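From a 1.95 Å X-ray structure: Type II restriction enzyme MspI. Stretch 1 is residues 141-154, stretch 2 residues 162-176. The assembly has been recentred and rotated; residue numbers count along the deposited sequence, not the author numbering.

Stretch 1 141-154: GISDGELKELIRKH
Stretch 2, residues 162-176: LFTPVQKQRLTELLE

A single carboxylate oxygen carries the only salt bridge between these stretches: Glu146 OE1 accepts from both Arg170 NE (2.7 Å) and Arg170 NH2 (2.8 Å), lying near the guanidinium plane. The same arginine turns NH1 to Glu173 OE1 (2.8 Å), one helical turn on, so its planar, multiply donating head ties two glutamates together. Glu146 reaches across with chi1 and chi2 both t; Arg170 runs t, p, t.

The helices, 146-154 and 165-175, cross obliquely, with 127° between their N-to-C directions and axes 9.7 Å apart at closest. Leu147 CA lies 6.1 Å from Leu174 CA, Leu150 CA 6.4 Å from Leu171 CA, and His154 CA 8.2 Å from Phe163 CA. Before the first helix, Gly145 occupies the N-cap at phi/psi 149/-169, where a CB would jam against the preceding carbonyl. Thr164 (chi1 p) caps the second: its OG1 accepts from Gln167 N (3.1 Å), while Thr164 N donates to Gln167 OE1 (3.2 Å), a reciprocal pair.

Leucines fill the middle, their branched ends suiting a closely packed apolar seam. Leu147 and Leu171, both t,p, start sideways but bring their ends inward, Leu147 CD1 meeting Leu171 CD1 at 3.6 Å. Leu150 (m,t) points toward the partner helix; its CD1 lies 3.9 Å from Leu171 CA and 4.4 Å from CD1 of Leu174, also m,t. Ile151 CG1 adds a contact with Leu171 CD1 at 4.1 Å.

At the other end, the Phe163 ring (chi1 -81°, chi2 56°) presents its edge to Leu150 O, 3.2 Å from Phe163 CZ. Extended Lys153 (t,t,t,p) sets its CD over one face, 4.0 Å from the Phe163 ring centroid, in a CH-pi contact, while its ammonium finds hydrogen bonding elsewhere in the structure.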

# COMPACT_ATOMS: atom_id res chain seq x y z
N GLY E 141 -4.71 -1.00 -19.82
CA GLY E 141 -5.51 -1.10 -21.03
C GLY E 141 -5.28 0.04 -22.01
O GLY E 141 -6.17 0.37 -22.80
N ILE E 142 -4.10 0.65 -21.95
CA ILE E 142 -3.76 1.76 -22.84
C ILE E 142 -2.94 1.25 -24.02
O ILE E 142 -1.91 0.59 -23.84
CB ILE E 142 -2.94 2.83 -22.07
CG1 ILE E 142 -3.75 3.32 -20.87
CG2 ILE E 142 -2.60 4.00 -22.98
CD1 ILE E 142 -2.94 4.11 -19.84
N SER E 143 -3.40 1.53 -25.24
CA SER E 143 -2.69 1.08 -26.43
C SER E 143 -1.77 2.17 -26.97
O SER E 143 -1.69 3.26 -26.41
CB SER E 143 -3.71 0.67 -27.51
OG SER E 143 -4.56 1.75 -27.80
N ASP E 144 -1.08 1.87 -28.06
CA ASP E 144 -0.19 2.85 -28.67
C ASP E 144 -0.97 4.12 -28.97
O ASP E 144 -2.17 4.07 -29.26
CB ASP E 144 0.44 2.29 -29.96
CG ASP E 144 1.43 1.17 -29.69
OD1 ASP E 144 1.89 1.03 -28.53
OD2 ASP E 144 1.77 0.43 -30.64
N GLY E 145 -0.30 5.26 -28.90
CA GLY E 145 -0.98 6.51 -29.18
C GLY E 145 -0.42 7.68 -28.41
O GLY E 145 0.63 7.59 -27.78
N GLU E 146 -1.15 8.80 -28.45
CA GLU E 146 -0.73 10.02 -27.77
C GLU E 146 -0.62 9.84 -26.26
O GLU E 146 0.30 10.35 -25.64
CB GLU E 146 -1.71 11.15 -28.10
CG GLU E 146 -1.44 12.45 -27.36
CD GLU E 146 -2.34 13.58 -27.82
OE1 GLU E 146 -3.57 13.38 -27.87
OE2 GLU E 146 -1.82 14.67 -28.12
N LEU E 147 -1.57 9.11 -25.68
CA LEU E 147 -1.56 8.88 -24.24
C LEU E 147 -0.30 8.12 -23.86
O LEU E 147 0.45 8.55 -22.99
CB LEU E 147 -2.80 8.10 -23.80
CG LEU E 147 -2.89 7.74 -22.30
CD1 LEU E 147 -2.57 8.96 -21.45
CD2 LEU E 147 -4.28 7.21 -21.99
N LYS E 148 -0.05 6.99 -24.51
CA LYS E 148 1.14 6.21 -24.19
C LYS E 148 2.42 7.04 -24.34
O LYS E 148 3.31 6.98 -23.49
CB LYS E 148 1.25 4.96 -25.07
CG LYS E 148 2.57 4.20 -24.86
CD LYS E 148 2.67 2.92 -25.68
CE LYS E 148 1.62 1.90 -25.25
NZ LYS E 148 1.79 0.59 -25.94
N GLU E 149 2.52 7.82 -25.41
CA GLU E 149 3.71 8.63 -25.63
C GLU E 149 3.92 9.74 -24.61
O GLU E 149 5.06 10.06 -24.28
CB GLU E 149 3.71 9.22 -27.05
CG GLU E 149 3.86 8.16 -28.13
CD GLU E 149 5.02 7.21 -27.88
OE1 GLU E 149 6.12 7.69 -27.55
OE2 GLU E 149 4.83 5.98 -28.02
N LEU E 150 2.85 10.34 -24.10
CA LEU E 150 3.00 11.40 -23.11
C LEU E 150 3.50 10.75 -21.81
O LEU E 150 4.35 11.30 -21.11
CB LEU E 150 1.67 12.12 -22.88
CG LEU E 150 1.23 13.05 -24.03
CD1 LEU E 150 -0.22 13.49 -23.84
CD2 LEU E 150 2.15 14.26 -24.08
N ILE E 151 2.98 9.56 -21.52
CA ILE E 151 3.43 8.85 -20.33
C ILE E 151 4.91 8.49 -20.54
O ILE E 151 5.73 8.65 -19.63
CB ILE E 151 2.62 7.56 -20.08
CG1 ILE E 151 1.16 7.93 -19.78
CG2 ILE E 151 3.23 6.78 -18.91
CD1 ILE E 151 0.21 6.74 -19.68
N ARG E 152 5.25 8.02 -21.74
CA ARG E 152 6.63 7.65 -22.03
C ARG E 152 7.55 8.86 -21.93
O ARG E 152 8.70 8.73 -21.51
CB ARG E 152 6.76 7.05 -23.44
CG ARG E 152 8.10 6.35 -23.69
CD ARG E 152 8.41 6.18 -25.18
NE ARG E 152 7.35 5.50 -25.91
CZ ARG E 152 7.01 4.22 -25.75
NH1 ARG E 152 7.64 3.46 -24.87
NH2 ARG E 152 6.04 3.70 -26.49
N LYS E 153 7.05 10.03 -22.32
CA LYS E 153 7.85 11.25 -22.25
C LYS E 153 8.20 11.52 -20.79
O LYS E 153 9.33 11.91 -20.48
CB LYS E 153 7.09 12.45 -22.81
CG LYS E 153 7.87 13.76 -22.69
CD LYS E 153 7.10 14.94 -23.28
CE LYS E 153 7.87 16.25 -23.12
NZ LYS E 153 9.24 16.18 -23.72
N HIS E 154 7.23 11.32 -19.92
CA HIS E 154 7.43 11.54 -18.49
C HIS E 154 8.50 10.56 -18.00
O HIS E 154 9.40 10.93 -17.24
CB HIS E 154 6.12 11.29 -17.73
CG HIS E 154 6.08 11.92 -16.37
ND1 HIS E 154 6.92 11.54 -15.36
CD2 HIS E 154 5.30 12.91 -15.88
CE1 HIS E 154 6.67 12.28 -14.29
NE2 HIS E 154 5.70 13.12 -14.57
N LEU E 162 9.61 19.09 -18.71
CA LEU E 162 9.75 19.48 -20.10
C LEU E 162 8.42 19.58 -20.85
O LEU E 162 8.39 20.01 -22.00
CB LEU E 162 10.72 18.54 -20.82
CG LEU E 162 12.12 18.55 -20.20
CD1 LEU E 162 13.05 17.72 -21.05
CD2 LEU E 162 12.63 19.98 -20.09
N PHE E 163 7.33 19.19 -20.20
CA PHE E 163 6.00 19.28 -20.80
C PHE E 163 5.60 20.74 -20.89
O PHE E 163 5.97 21.55 -20.03
CB PHE E 163 4.94 18.60 -19.93
CG PHE E 163 4.87 17.11 -20.07
CD1 PHE E 163 5.99 16.31 -19.86
CD2 PHE E 163 3.65 16.49 -20.34
CE1 PHE E 163 5.90 14.92 -19.92
CE2 PHE E 163 3.55 15.09 -20.40
CZ PHE E 163 4.67 14.31 -20.19
N THR E 164 4.83 21.09 -21.91
CA THR E 164 4.34 22.45 -22.04
C THR E 164 3.04 22.43 -21.25
O THR E 164 2.43 21.37 -21.06
CB THR E 164 4.01 22.81 -23.50
OG1 THR E 164 3.04 21.88 -24.00
CG2 THR E 164 5.26 22.75 -24.36
N PRO E 165 2.59 23.59 -20.75
CA PRO E 165 1.35 23.61 -19.98
C PRO E 165 0.25 22.86 -20.72
O PRO E 165 -0.57 22.16 -20.12
CB PRO E 165 1.07 25.10 -19.84
CG PRO E 165 2.45 25.65 -19.68
CD PRO E 165 3.22 24.92 -20.76
N VAL E 166 0.24 23.00 -22.05
CA VAL E 166 -0.74 22.33 -22.89
C VAL E 166 -0.63 20.81 -22.77
O VAL E 166 -1.62 20.13 -22.51
CB VAL E 166 -0.56 22.74 -24.37
CG1 VAL E 166 -1.43 21.86 -25.26
CG2 VAL E 166 -0.94 24.20 -24.56
N GLN E 167 0.58 20.29 -22.96
CA GLN E 167 0.82 18.85 -22.89
C GLN E 167 0.39 18.25 -21.55
O GLN E 167 -0.13 17.13 -21.50
CB GLN E 167 2.29 18.53 -23.15
CG GLN E 167 2.77 18.86 -24.57
CD GLN E 167 4.21 18.43 -24.83
OE1 GLN E 167 5.12 18.80 -24.09
NE2 GLN E 167 4.41 17.66 -25.89
N LYS E 168 0.60 18.99 -20.47
CA LYS E 168 0.23 18.53 -19.14
C LYS E 168 -1.29 18.38 -19.04
O LYS E 168 -1.80 17.39 -18.53
CB LYS E 168 0.72 19.51 -18.07
CG LYS E 168 2.23 19.64 -18.00
CD LYS E 168 2.63 20.58 -16.88
CE LYS E 168 4.12 20.84 -16.88
NZ LYS E 168 4.52 21.82 -15.81
N GLN E 169 -2.00 19.39 -19.55
CA GLN E 169 -3.45 19.38 -19.54
C GLN E 169 -3.94 18.26 -20.45
O GLN E 169 -4.93 17.59 -20.15
CB GLN E 169 -4.01 20.72 -20.03
CG GLN E 169 -3.58 21.92 -19.19
N ARG E 170 -3.23 18.04 -21.55
CA ARG E 170 -3.58 17.00 -22.51
C ARG E 170 -3.44 15.60 -21.92
O ARG E 170 -4.26 14.72 -22.18
CB ARG E 170 -2.70 17.12 -23.76
CG ARG E 170 -3.03 16.12 -24.86
CD ARG E 170 -4.46 16.28 -25.35
NE ARG E 170 -4.78 15.37 -26.45
CZ ARG E 170 -5.98 15.24 -26.99
NH1 ARG E 170 -7.00 15.95 -26.53
NH2 ARG E 170 -6.17 14.39 -28.00
N LEU E 171 -2.38 15.38 -21.14
CA LEU E 171 -2.18 14.07 -20.53
C LEU E 171 -3.32 13.83 -19.56
O LEU E 171 -3.96 12.78 -19.58
CB LEU E 171 -0.83 14.03 -19.79
CG LEU E 171 -0.52 12.80 -18.90
CD1 LEU E 171 -0.82 11.52 -19.65
CD2 LEU E 171 0.94 12.82 -18.49
N THR E 172 -3.59 14.82 -18.72
CA THR E 172 -4.65 14.74 -17.72
C THR E 172 -5.98 14.40 -18.38
O THR E 172 -6.75 13.59 -17.87
CB THR E 172 -4.81 16.07 -16.98
OG1 THR E 172 -3.59 16.38 -16.29
CG2 THR E 172 -5.97 16.00 -16.00
N GLU E 173 -6.23 15.04 -19.52
CA GLU E 173 -7.45 14.84 -20.28
C GLU E 173 -7.60 13.42 -20.81
O GLU E 173 -8.65 12.80 -20.64
CB GLU E 173 -7.50 15.84 -21.44
CG GLU E 173 -8.66 15.65 -22.39
CD GLU E 173 -8.74 16.75 -23.44
OE1 GLU E 173 -7.70 17.04 -24.07
OE2 GLU E 173 -9.84 17.32 -23.62
N LEU E 174 -6.55 12.91 -21.45
CA LEU E 174 -6.58 11.57 -22.02
C LEU E 174 -6.59 10.45 -20.98
O LEU E 174 -7.06 9.35 -21.24
CB LEU E 174 -5.39 11.37 -22.96
CG LEU E 174 -5.39 12.15 -24.29
CD1 LEU E 174 -4.13 11.85 -25.08
CD2 LEU E 174 -6.63 11.75 -25.09
N LEU E 175 -6.06 10.73 -19.80
CA LEU E 175 -5.99 9.72 -18.76
C LEU E 175 -7.30 9.58 -18.00
O LEU E 175 -7.61 8.51 -17.47
CB LEU E 175 -4.86 10.08 -17.80
CG LEU E 175 -4.36 9.04 -16.80
CD1 LEU E 175 -3.89 7.79 -17.53
CD2 LEU E 175 -3.23 9.66 -15.99
N GLU E 176 -8.07 10.67 -17.96
CA GLU E 176 -9.34 10.72 -17.24
C GLU E 176 -10.17 9.43 -17.28
O GLU E 176 -10.62 8.95 -16.24
CB GLU E 176 -10.18 11.90 -17.75
CG GLU E 176 -11.38 12.23 -16.88
CD GLU E 176 -12.57 11.32 -17.15
OE1 GLU E 176 -13.50 11.32 -16.32
OE2 GLU E 176 -12.57 10.63 -18.19